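Local coordinates for protein importin-95 (Chaetomium thermophilum, PDB 4XRI) that acts as an importin-beta family nuclear transport receptor that carries various protein cargoes into the nucleus and probably binds a small GTPase, at residues A[91-95]-A[96-100]; A[69-72]-A[73-77]; A[80-83]-A[84-88]; A[172-175]-A[176-179]. The protein carries 2 engineered substitutions. One frame throughout, in Å; residues are numbered along the deposited sequence.

Contact 1. Residues A[91-95]-A[96-100]; sequences NQTDQ and ETRTR. With SO4 (sulfate ion), chain F.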
loop_
_atom_site.group_PDB
_atom_site.type_symbol
_atom_site.label_atom_id
_atom_site.label_comp_id
_atom_site.label_asym_id
_atom_site.label_seq_id
_atom_site.Cartn_x
_atom_site.Cartn_y
_atom_site.Cartn_z
ATOM N N ASN A 91 -10.280 -34.932 12.340
ATOM C CA ASN A 91 -9.861 -35.846 13.401
ATOM C C ASN A 91 -10.608 -35.744 14.729
ATOM O O ASN A 91 -10.349 -36.527 15.644
ATOM C CB ASN A 91 -8.368 -35.656 13.668
ATOM C CG ASN A 91 -7.506 -36.163 12.531
ATOM O OD1 ASN A 91 -7.760 -37.229 11.971
ATOM N ND2 ASN A 91 -6.484 -35.393 12.177
ATOM N N GLN A 92 -11.527 -34.794 14.849
ATOM C CA GLN A 92 -12.260 -34.642 16.101
ATOM C C GLN A 92 -13.758 -34.851 15.914
ATOM O O GLN A 92 -14.566 -34.488 16.771
ATOM C CB GLN A 92 -11.978 -33.274 16.717
ATOM C CG GLN A 92 -10.533 -33.121 17.165
ATOM C CD GLN A 92 -10.234 -31.758 17.749
ATOM O OE1 GLN A 92 -9.228 -31.134 17.410
ATOM N NE2 GLN A 92 -11.101 -31.291 18.640
ATOM N N THR A 93 -14.117 -35.447 14.784
ATOM C CA THR A 93 -15.483 -35.884 14.546
ATOM C C THR A 93 -15.489 -37.375 14.239
ATOM O O THR A 93 -14.441 -37.971 13.994
ATOM C CB THR A 93 -16.139 -35.126 13.375
ATOM O OG1 THR A 93 -15.429 -35.415 12.165
ATOM C CG2 THR A 93 -16.120 -33.629 13.627
ATOM N N ASP A 94 -16.671 -37.976 14.266
ATOM C CA ASP A 94 -16.838 -39.337 13.783
ATOM C C ASP A 94 -17.430 -39.282 12.383
ATOM O O ASP A 94 -17.852 -38.221 11.925
ATOM C CB ASP A 94 -17.726 -40.154 14.724
ATOM C CG ASP A 94 -19.050 -39.480 15.008
ATOM O OD1 ASP A 94 -19.042 -38.292 15.390
ATOM O OD2 ASP A 94 -20.096 -40.141 14.846
ATOM N N GLN A 95 -17.459 -40.421 11.701
ATOM C CA GLN A 95 -17.979 -40.466 10.341
ATOM C C GLN A 95 -19.487 -40.241 10.326
ATOM O O GLN A 95 -20.024 -39.648 9.391
ATOM C CB GLN A 95 -17.636 -41.797 9.672
ATOM C CG GLN A 95 -18.097 -41.899 8.226
ATOM C CD GLN A 95 -17.494 -40.821 7.343
ATOM O OE1 GLN A 95 -16.314 -40.872 6.997
ATOM N NE2 GLN A 95 -18.303 -39.834 6.978
ATOM N N GLU A 96 -20.163 -40.707 11.371
ATOM C CA GLU A 96 -21.610 -40.544 11.475
ATOM C C GLU A 96 -21.995 -39.068 11.533
ATOM O O GLU A 96 -22.941 -38.640 10.871
ATOM C CB GLU A 96 -22.150 -41.278 12.704
ATOM C CG GLU A 96 -23.657 -41.172 12.867
ATOM C CD GLU A 96 -24.170 -41.904 14.093
ATOM O OE1 GLU A 96 -23.429 -42.745 14.647
ATOM O OE2 GLU A 96 -25.319 -41.635 14.505
ATOM N N THR A 97 -21.254 -38.296 12.321
ATOM C CA THR A 97 -21.507 -36.865 12.448
ATOM C C THR A 97 -21.228 -36.145 11.134
ATOM O O THR A 97 -22.017 -35.305 10.696
ATOM C CB THR A 97 -20.652 -36.231 13.560
ATOM O OG1 THR A 97 -20.933 -36.876 14.808
ATOM C CG2 THR A 97 -20.952 -34.743 13.686
ATOM N N ARG A 98 -20.102 -36.480 10.508
ATOM C CA ARG A 98 -19.727 -35.873 9.235
ATOM C C ARG A 98 -20.760 -36.159 8.151
ATOM O O ARG A 98 -21.157 -35.259 7.412
ATOM C CB ARG A 98 -18.353 -36.366 8.782
ATOM C CG ARG A 98 -17.210 -35.873 9.644
ATOM C CD ARG A 98 -15.864 -36.122 8.983
ATOM N NE ARG A 98 -15.628 -37.539 8.718
ATOM C CZ ARG A 98 -15.063 -38.376 9.579
ATOM N NH1 ARG A 98 -14.888 -39.649 9.251
ATOM N NH2 ARG A 98 -14.673 -37.941 10.771
ATOM N N THR A 99 -21.187 -37.414 8.067
ATOM C CA THR A 99 -22.196 -37.821 7.096
ATOM C C THR A 99 -23.500 -37.066 7.320
ATOM O O THR A 99 -24.161 -36.643 6.371
ATOM C CB THR A 99 -22.465 -39.338 7.165
ATOM O OG1 THR A 99 -21.245 -40.050 6.923
ATOM C CG2 THR A 99 -23.501 -39.749 6.127
ATOM N N ARG A 100 -23.858 -36.892 8.587
ATOM C CA ARG A 100 -25.084 -36.200 8.953
ATOM C C ARG A 100 -25.023 -34.720 8.587
ATOM O O ARG A 100 -25.967 -34.176 8.012
ATOM C CB ARG A 100 -25.354 -36.358 10.449
ATOM C CG ARG A 100 -26.650 -35.733 10.914
ATOM C CD ARG A 100 -27.854 -36.415 10.299
ATOM N NE ARG A 100 -29.106 -35.849 10.795
ATOM C CZ ARG A 100 -30.298 -36.089 10.261
ATOM N NH1 ARG A 100 -31.382 -35.529 10.779
ATOM N NH2 ARG A 100 -30.406 -36.884 9.206
HETATM S S SO4 F . -14.156 -41.979 12.167
HETATM O O1 SO4 F . -13.395 -42.498 11.034
HETATM O O2 SO4 F . -13.410 -42.201 13.402
HETATM O O3 SO4 F . -15.444 -42.664 12.246
HETATM O O4 SO4 F . -14.374 -40.546 11.986
HETATM O O HOH W 1 -16.648 -37.591 5.542
#
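Arg98 reaches back to Thr93, Asp94 and Gln95 at the start of helix 95-108 of the importin-beta N-terminal domain. Asp94 is the N-cap of this helix, its OD2 accepting a weak capping bond from Thr97 N at 3.3 Å. The Arg98 side chain sets out with CB 3.7 Å from Asp94 O. CG follows, 3.1 Å from Thr93 OG1, and CD passes the same hydroxyl. A bend about the CG–CD bond (chi3 -59°) brings the guanidinium back over the loop, where one face covers Asp94 O and Gln95 CA. NE makes a weak bond to a water that also accepts from Gln95 NE2. NH1 donates to Gln95 OE1 (2.9 Å) from 76° out of the carbonyl plane, the amide and guanidinium standing 87° apart. NH2 donates within the guanidinium plane to Thr93 OG1 (3.0 Å), a hydroxyl also hydrogen-bonded to Trp89 O. A leucine here would probably leave Thr93 OG1 and Gln95 OE1 without these donors and the Gln95 amide freer to turn. A sulfate, probably from the crystallisation liquor, accepts from both Arg98 NH1 and NH2 through one oxygen, O4, at 2.9 Å each, while Gln95 N donates to its O3.

Contact 2. Residues A[69-72]-A[73-77]; sequences ALKN and AFSAR. With SO4 (sulfate ion), chain G.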
loop_
_atom_site.group_PDB
_atom_site.type_symbol
_atom_site.label_atom_id
_atom_site.label_comp_id
_atom_site.label_asym_id
_atom_site.label_seq_id
_atom_site.Cartn_x
_atom_site.Cartn_y
_atom_site.Cartn_z
ATOM N N ALA A 69 -21.932 -19.908 11.660
ATOM C CA ALA A 69 -21.248 -20.437 12.835
ATOM C C ALA A 69 -20.692 -21.827 12.555
ATOM O O ALA A 69 -19.576 -22.153 12.957
ATOM C CB ALA A 69 -22.192 -20.473 14.029
ATOM N N LEU A 70 -21.484 -22.636 11.860
ATOM C CA LEU A 70 -21.078 -23.980 11.466
ATOM C C LEU A 70 -19.871 -23.937 10.538
ATOM O O LEU A 70 -18.904 -24.675 10.724
ATOM C CB LEU A 70 -22.240 -24.707 10.786
ATOM C CG LEU A 70 -21.965 -26.110 10.243
ATOM C CD1 LEU A 70 -21.576 -27.056 11.364
ATOM C CD2 LEU A 70 -23.186 -26.629 9.494
ATOM N N LYS A 71 -19.942 -23.065 9.538
ATOM C CA LYS A 71 -18.838 -22.851 8.610
ATOM C C LYS A 71 -17.566 -22.462 9.355
ATOM O O LYS A 71 -16.484 -22.979 9.073
ATOM C CB LYS A 71 -19.204 -21.770 7.586
ATOM C CG LYS A 71 -18.119 -21.471 6.556
ATOM C CD LYS A 71 -17.337 -20.206 6.898
ATOM C CE LYS A 71 -18.231 -18.977 6.934
ATOM N NZ LYS A 71 -17.448 -17.739 7.211
ATOM N N ASN A 72 -17.710 -21.552 10.312
ATOM C CA ASN A 72 -16.574 -21.051 11.076
ATOM C C ASN A 72 -16.030 -22.060 12.078
ATOM O O ASN A 72 -14.977 -21.843 12.678
ATOM C CB ASN A 72 -16.960 -19.769 11.814
ATOM C CG ASN A 72 -17.119 -18.585 10.884
ATOM O OD1 ASN A 72 -16.561 -18.564 9.788
ATOM N ND2 ASN A 72 -17.876 -17.588 11.321
ATOM N N ALA A 73 -16.749 -23.162 12.259
ATOM C CA ALA A 73 -16.335 -24.177 13.218
ATOM C C ALA A 73 -15.155 -24.987 12.694
ATOM O O ALA A 73 -14.429 -25.610 13.468
ATOM C CB ALA A 73 -17.496 -25.095 13.557
ATOM N N PHE A 74 -14.961 -24.970 11.379
ATOM C CA PHE A 74 -13.844 -25.687 10.773
ATOM C C PHE A 74 -13.305 -24.968 9.537
ATOM O O PHE A 74 -12.857 -25.607 8.587
ATOM C CB PHE A 74 -14.258 -27.117 10.414
ATOM C CG PHE A 74 -15.595 -27.212 9.731
ATOM C CD1 PHE A 74 -15.697 -27.090 8.357
ATOM C CD2 PHE A 74 -16.747 -27.435 10.465
ATOM C CE1 PHE A 74 -16.923 -27.181 7.727
ATOM C CE2 PHE A 74 -17.977 -27.529 9.842
ATOM C CZ PHE A 74 -18.065 -27.403 8.470
ATOM N N SER A 75 -13.350 -23.639 9.557
ATOM C CA SER A 75 -12.772 -22.843 8.480
ATOM C C SER A 75 -12.382 -21.450 8.962
ATOM O O SER A 75 -12.979 -20.918 9.896
ATOM C CB SER A 75 -13.741 -22.738 7.301
ATOM O OG SER A 75 -14.889 -21.996 7.659
ATOM N N ALA A 76 -11.370 -20.869 8.321
ATOM C CA ALA A 76 -10.903 -19.529 8.660
ATOM C C ALA A 76 -10.088 -18.926 7.521
ATOM O O ALA A 76 -9.599 -19.644 6.652
ATOM C CB ALA A 76 -10.078 -19.560 9.941
ATOM N N ARG A 77 -9.947 -17.605 7.525
ATOM C CA ARG A 77 -9.125 -16.929 6.526
ATOM C C ARG A 77 -7.647 -17.092 6.851
ATOM O O ARG A 77 -6.833 -17.355 5.967
ATOM C CB ARG A 77 -9.485 -15.444 6.437
ATOM C CG ARG A 77 -10.715 -15.156 5.596
ATOM C CD ARG A 77 -11.064 -13.677 5.610
ATOM N NE ARG A 77 -11.125 -13.145 6.969
ATOM C CZ ARG A 77 -12.114 -13.386 7.824
ATOM N NH1 ARG A 77 -13.130 -14.162 7.471
ATOM N NH2 ARG A 77 -12.082 -12.856 9.040
HETATM S S SO4 G . -10.554 -15.648 10.737
HETATM O O1 SO4 G . -9.098 -15.765 10.771
HETATM O O2 SO4 G . -11.144 -16.682 11.581
HETATM O O3 SO4 G . -11.022 -15.811 9.364
HETATM O O4 SO4 G . -10.950 -14.333 11.235
#
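Leu70 O and Lys71 O each accept an amide three residues on as helix 60-72 gives way to the following loop. Ala73 N binds Leu70 O at 3.0 Å, and Phe74 N reaches Lys71 O in a longer, weak bond; this spacing is that of a 3-10 turn. Beyond Phe74 the backbone is extended through Ser75 and Ala76. Phe74 holds CG between its backbone N and carbonyl carbon (chi1 45°), which folds the ring back against the end of the helix. Its CE2 then meets Leu70 CD1 at 3.9 Å, the two side chains slanting past each other, and Lys71 O stands over the rim of one face. The ring also meets Trp89 and touches Ala126 and Ile127 of helix 114-131, while Leu70 packs on Leu46 and Val50 of helix 42-54. Ser75 OG points at Lys71 O as a donor, although the modelled separation is too short to be taken literally. Lys71 curls at chi2 and chi3, bringing NZ to Asn72 OD1 at 2.8 Å. Farther on, Arg77 N donates almost straight to sulfate O3 (2.8 Å, 168°), and the same oxygen lies 3.0 Å above the centre of the Arg77 guanidinium. Carbonyls near the helix end are thus met by turn amides and, less certainly, by a serine hydroxyl, and the sulfate, probably a crystallisation component, is consistent with a basic site able to hold an anion.

Contact 3. Residues A[80-83]-A[84-88]; sequences ARQA and ALQAK. With SO4 (sulfate ion), chain G.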
loop_
_atom_site.group_PDB
_atom_site.type_symbol
_atom_site.label_atom_id
_atom_site.label_comp_id
_atom_site.label_asym_id
_atom_site.label_seq_id
_atom_site.Cartn_x
_atom_site.Cartn_y
_atom_site.Cartn_z
ATOM N N ALA A 80 -2.959 -20.393 9.990
ATOM C CA ALA A 80 -2.789 -21.262 11.153
ATOM C C ALA A 80 -4.121 -21.660 11.784
ATOM O O ALA A 80 -4.300 -22.814 12.170
ATOM C CB ALA A 80 -1.903 -20.587 12.185
ATOM N N ARG A 81 -5.041 -20.705 11.902
ATOM C CA ARG A 81 -6.388 -21.000 12.383
ATOM C C ARG A 81 -7.017 -22.063 11.499
ATOM O O ARG A 81 -7.580 -23.046 11.985
ATOM C CB ARG A 81 -7.268 -19.748 12.387
ATOM C CG ARG A 81 -6.984 -18.746 13.485
ATOM C CD ARG A 81 -8.006 -17.622 13.417
ATOM N NE ARG A 81 -7.785 -16.579 14.414
ATOM C CZ ARG A 81 -8.590 -15.536 14.583
ATOM N NH1 ARG A 81 -8.319 -14.628 15.511
ATOM N NH2 ARG A 81 -9.670 -15.401 13.825
ATOM N N GLN A 82 -7.059 -21.788 10.277
ATOM C CA GLN A 82 -7.575 -22.699 9.270
ATOM C C GLN A 82 -6.959 -24.077 9.430
ATOM O O GLN A 82 -7.656 -25.079 9.405
ATOM C CB GLN A 82 -7.260 -22.144 7.882
ATOM C CG GLN A 82 -7.844 -22.934 6.729
ATOM C CD GLN A 82 -9.355 -22.927 6.732
ATOM O OE1 GLN A 82 -9.972 -21.875 6.649
ATOM N NE2 GLN A 82 -9.958 -24.106 6.814
ATOM N N ALA A 83 -5.602 -24.255 9.533
ATOM C CA ALA A 83 -4.926 -25.529 9.753
ATOM C C ALA A 83 -5.530 -26.279 10.932
ATOM O O ALA A 83 -5.862 -27.460 10.829
ATOM C CB ALA A 83 -3.444 -25.303 9.984
ATOM N N ALA A 84 -5.682 -25.572 12.048
ATOM C CA ALA A 84 -6.195 -26.162 13.278
ATOM C C ALA A 84 -7.650 -26.598 13.129
ATOM O O ALA A 84 -8.005 -27.733 13.450
ATOM C CB ALA A 84 -6.059 -25.180 14.424
ATOM N N LEU A 85 -8.483 -25.692 12.627
ATOM C CA LEU A 85 -9.918 -25.937 12.522
ATOM C C LEU A 85 -10.256 -27.053 11.541
ATOM O O LEU A 85 -11.146 -27.862 11.796
ATOM C CB LEU A 85 -10.639 -24.656 12.111
ATOM C CG LEU A 85 -10.576 -23.495 13.101
ATOM C CD1 LEU A 85 -11.391 -22.333 12.577
ATOM C CD2 LEU A 85 -11.069 -23.929 14.473
ATOM N N GLN A 86 -9.544 -27.098 10.421
ATOM C CA GLN A 86 -9.778 -28.134 9.431
ATOM C C GLN A 86 -9.460 -29.464 10.079
ATOM O O GLN A 86 -10.171 -30.437 9.895
ATOM C CB GLN A 86 -8.887 -27.944 8.208
ATOM C CG GLN A 86 -9.224 -26.696 7.407
ATOM C CD GLN A 86 -8.296 -26.463 6.231
ATOM O OE1 GLN A 86 -7.157 -26.919 6.233
ATOM N NE2 GLN A 86 -8.782 -25.760 5.222
ATOM N N ALA A 87 -8.377 -29.487 10.844
ATOM C CA ALA A 87 -7.958 -30.694 11.547
ATOM C C ALA A 87 -9.062 -31.164 12.488
ATOM O O ALA A 87 -9.219 -32.364 12.730
ATOM C CB ALA A 87 -6.678 -30.446 12.319
ATOM N N LYS A 88 -9.828 -30.209 13.011
ATOM C CA LYS A 88 -10.945 -30.519 13.895
ATOM C C LYS A 88 -12.038 -31.278 13.147
ATOM O O LYS A 88 -12.661 -32.185 13.702
ATOM C CB LYS A 88 -11.522 -29.244 14.518
ATOM C CG LYS A 88 -10.555 -28.495 15.426
ATOM C CD LYS A 88 -11.248 -27.353 16.158
ATOM C CE LYS A 88 -12.303 -27.873 17.125
ATOM N NZ LYS A 88 -13.001 -26.767 17.839
HETATM S S SO4 G . -10.554 -15.648 10.737
HETATM O O1 SO4 G . -9.098 -15.765 10.771
HETATM O O2 SO4 G . -11.144 -16.682 11.581
HETATM O O3 SO4 G . -11.022 -15.811 9.364
HETATM O O4 SO4 G . -10.950 -14.333 11.235
#
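Gln82 and Gln86 stand one turn apart on helix 79-91, an alpha-helix of the importin-beta N-terminal domain in this HEAT-repeat protein. The backbone bonds are the regular i to i+4 set: Ala84 N to Ala80 O, Leu85 N to Arg81 O (2.9 Å), Gln86 N to Gln82 O (2.9 Å) and Ala87 N to Ala83 O. Ahead of them, the Glu78 carboxylate accepts from Ala80 N and Arg81 N. Side-chain carbons also lean on backbone carbonyls of the preceding turn: Leu85 CG rests 3.2 Å from Arg81 O, Ala87 CB 3.4 Å from Ala83 O and Gln86 CB 3.3 Å from Gln82 O. A glycine at the Gln86 position would probably leave Gln82 O without the side-chain carbon that covers it. Apolar packing brings Leu85 against Ala76 in the preceding loop. Between the polar side chains, the bend of Gln82 at chi2 (64°) carries its amide toward Gln86, the two amide planes 61° apart. Their NE2 atoms are modelled too close, donor against donor, so the detail of this approach is doubtful. Gln82 OE1 turns to the loop instead and accepts from Ala76 N. Charge enters through Arg81, whose chain is extended from CG to NE. Its NH2 makes a weak hydrogen bond to sulfate O2 at 3.0 Å, with that oxygen at the edge of the guanidinium and in its plane.

Contact 4. Residues A[172-175]-A[176-179]; sequences TDLR and NSLV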
loop_
_atom_site.group_PDB
_atom_site.type_symbol
_atom_site.label_atom_id
_atom_site.label_comp_id
_atom_site.label_asym_id
_atom_site.label_seq_id
_atom_site.Cartn_x
_atom_site.Cartn_y
_atom_site.Cartn_z
ATOM N N THR A 172 -4.426 -25.185 -4.810
ATOM C CA THR A 172 -3.929 -26.048 -5.879
ATOM C C THR A 172 -4.526 -27.453 -5.849
ATOM O O THR A 172 -4.943 -27.982 -6.881
ATOM C CB THR A 172 -2.391 -26.164 -5.821
ATOM O OG1 THR A 172 -1.807 -24.877 -6.054
ATOM C CG2 THR A 172 -1.881 -27.138 -6.872
ATOM N N ASP A 173 -4.565 -28.055 -4.665
ATOM C CA ASP A 173 -5.057 -29.419 -4.528
ATOM C C ASP A 173 -6.552 -29.518 -4.822
ATOM O O ASP A 173 -7.004 -30.467 -5.462
ATOM C CB ASP A 173 -4.752 -29.954 -3.128
ATOM C CG ASP A 173 -3.267 -29.941 -2.815
ATOM O OD1 ASP A 173 -2.465 -29.754 -3.756
ATOM O OD2 ASP A 173 -2.901 -30.115 -1.635
ATOM N N LEU A 174 -7.316 -28.538 -4.352
ATOM C CA LEU A 174 -8.751 -28.512 -4.614
ATOM C C LEU A 174 -9.028 -28.330 -6.104
ATOM O O LEU A 174 -9.854 -29.042 -6.679
ATOM C CB LEU A 174 -9.424 -27.401 -3.813
ATOM C CG LEU A 174 -10.927 -27.224 -4.030
ATOM C CD1 LEU A 174 -11.673 -28.511 -3.718
ATOM C CD2 LEU A 174 -11.455 -26.085 -3.179
ATOM N N ARG A 175 -8.335 -27.372 -6.715
ATOM C CA ARG A 175 -8.425 -27.140 -8.155
ATOM C C ARG A 175 -8.165 -28.426 -8.928
ATOM O O ARG A 175 -8.943 -28.804 -9.804
ATOM C CB ARG A 175 -7.433 -26.056 -8.595
ATOM C CG ARG A 175 -7.853 -24.636 -8.263
ATOM C CD ARG A 175 -9.115 -24.226 -9.015
ATOM N NE ARG A 175 -9.074 -22.827 -9.436
ATOM C CZ ARG A 175 -9.186 -21.792 -8.610
ATOM N NH1 ARG A 175 -9.345 -21.986 -7.310
ATOM N NH2 ARG A 175 -9.134 -20.557 -9.083
ATOM N N ASN A 176 -7.069 -29.096 -8.582
ATOM C CA ASN A 176 -6.668 -30.334 -9.236
ATOM C C ASN A 176 -7.702 -31.438 -9.058
ATOM O O ASN A 176 -7.920 -32.243 -9.961
ATOM C CB ASN A 176 -5.314 -30.801 -8.701
ATOM C CG ASN A 176 -4.818 -32.056 -9.391
ATOM O OD1 ASN A 176 -4.927 -32.193 -10.610
ATOM N ND2 ASN A 176 -4.274 -32.983 -8.610
ATOM N N SER A 177 -8.343 -31.469 -7.892
ATOM C CA SER A 177 -9.370 -32.468 -7.618
ATOM C C SER A 177 -10.632 -32.202 -8.435
ATOM O O SER A 177 -11.443 -33.102 -8.651
ATOM C CB SER A 177 -9.713 -32.496 -6.127
ATOM O OG SER A 177 -10.541 -31.405 -5.767
ATOM N N LEU A 178 -10.790 -30.962 -8.888
ATOM C CA LEU A 178 -11.970 -30.564 -9.652
ATOM C C LEU A 178 -11.789 -30.782 -11.150
ATOM O O LEU A 178 -12.760 -30.744 -11.905
ATOM C CB LEU A 178 -12.305 -29.091 -9.398
ATOM C CG LEU A 178 -12.811 -28.664 -8.022
ATOM C CD1 LEU A 178 -12.905 -27.144 -7.949
ATOM C CD2 LEU A 178 -14.159 -29.304 -7.734
ATOM N N VAL A 179 -10.542 -31.005 -11.561
ATOM C CA VAL A 179 -10.137 -31.024 -12.970
ATOM C C VAL A 179 -11.051 -31.856 -13.863
ATOM O O VAL A 179 -11.400 -31.441 -14.969
ATOM C CB VAL A 179 -8.689 -31.552 -13.108
ATOM C CG1 VAL A 179 -8.426 -32.099 -14.507
ATOM C CG2 VAL A 179 -7.693 -30.454 -12.768
HETATM O O HOH W 2 -5.117 -33.240 -5.714
#
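Thr172 O accepts Asn176 N at 2.9 Å, the first of the i to i+4 bonds that build helix 172-178, a short alpha-helix of this HEAT-repeat protein. At Asp173 the carbonyl receives Ser177 N, again at 2.9 Å. A water lies beside this turn, accepting from Asn176 ND2 at 3.0 Å and giving Asp173 O a weak bond. Leu174, whose N is hydrogen-bonded to Asp171 OD2, offers its O to the Ser177 hydroxyl. Ser177 OG sits between its own backbone N and carbonyl carbon (chi1 77°), a rotation that turns it back along the helix to donate to Leu174 O at 2.6 Å. Leu178 N adds a weak bond to the same carbonyl. The leucine side chains meet more loosely, Leu174 CG lying 4.4 Å from Leu178 CD1, and Leu174 also packs on Leu132 and Thr169. Arg175 bends at chi2 and chi3, and its NH2 forms a salt bridge with Glu215; both Arg175 and Leu178 touch Phe216, joining this helix to helix 214-217. Arg175 O takes Leu178 N at 3.0 Å from 65° out of its carbonyl plane, an i to i+3 bond of the 3-10 kind. Val179 CG2 comes within 3.6 Å of that same Arg175 O.

From the N terminus the contacts follow in series, 69-77, 80-88, 91-100 and 172-179; none nests in or crosses another, and each joins adjacent segments without closing a longer loop. Contact 2 leads out of helix 60-72 into the loop that contact 3 meets on helix 79-91, with centres 9 Å apart. Gln82 ties to that loop, Leu85 packs on it, and both contacts touch one sulfate. Contact 1 begins where helix 79-91 ends, Thr93 CG2 meeting Lys88 O, and opens helix 95-108. These three lie within the importin-beta N-terminal domain. Contact 4 stands apart on helix 172-178, about 9 Å from contact 3 at the nearest atoms.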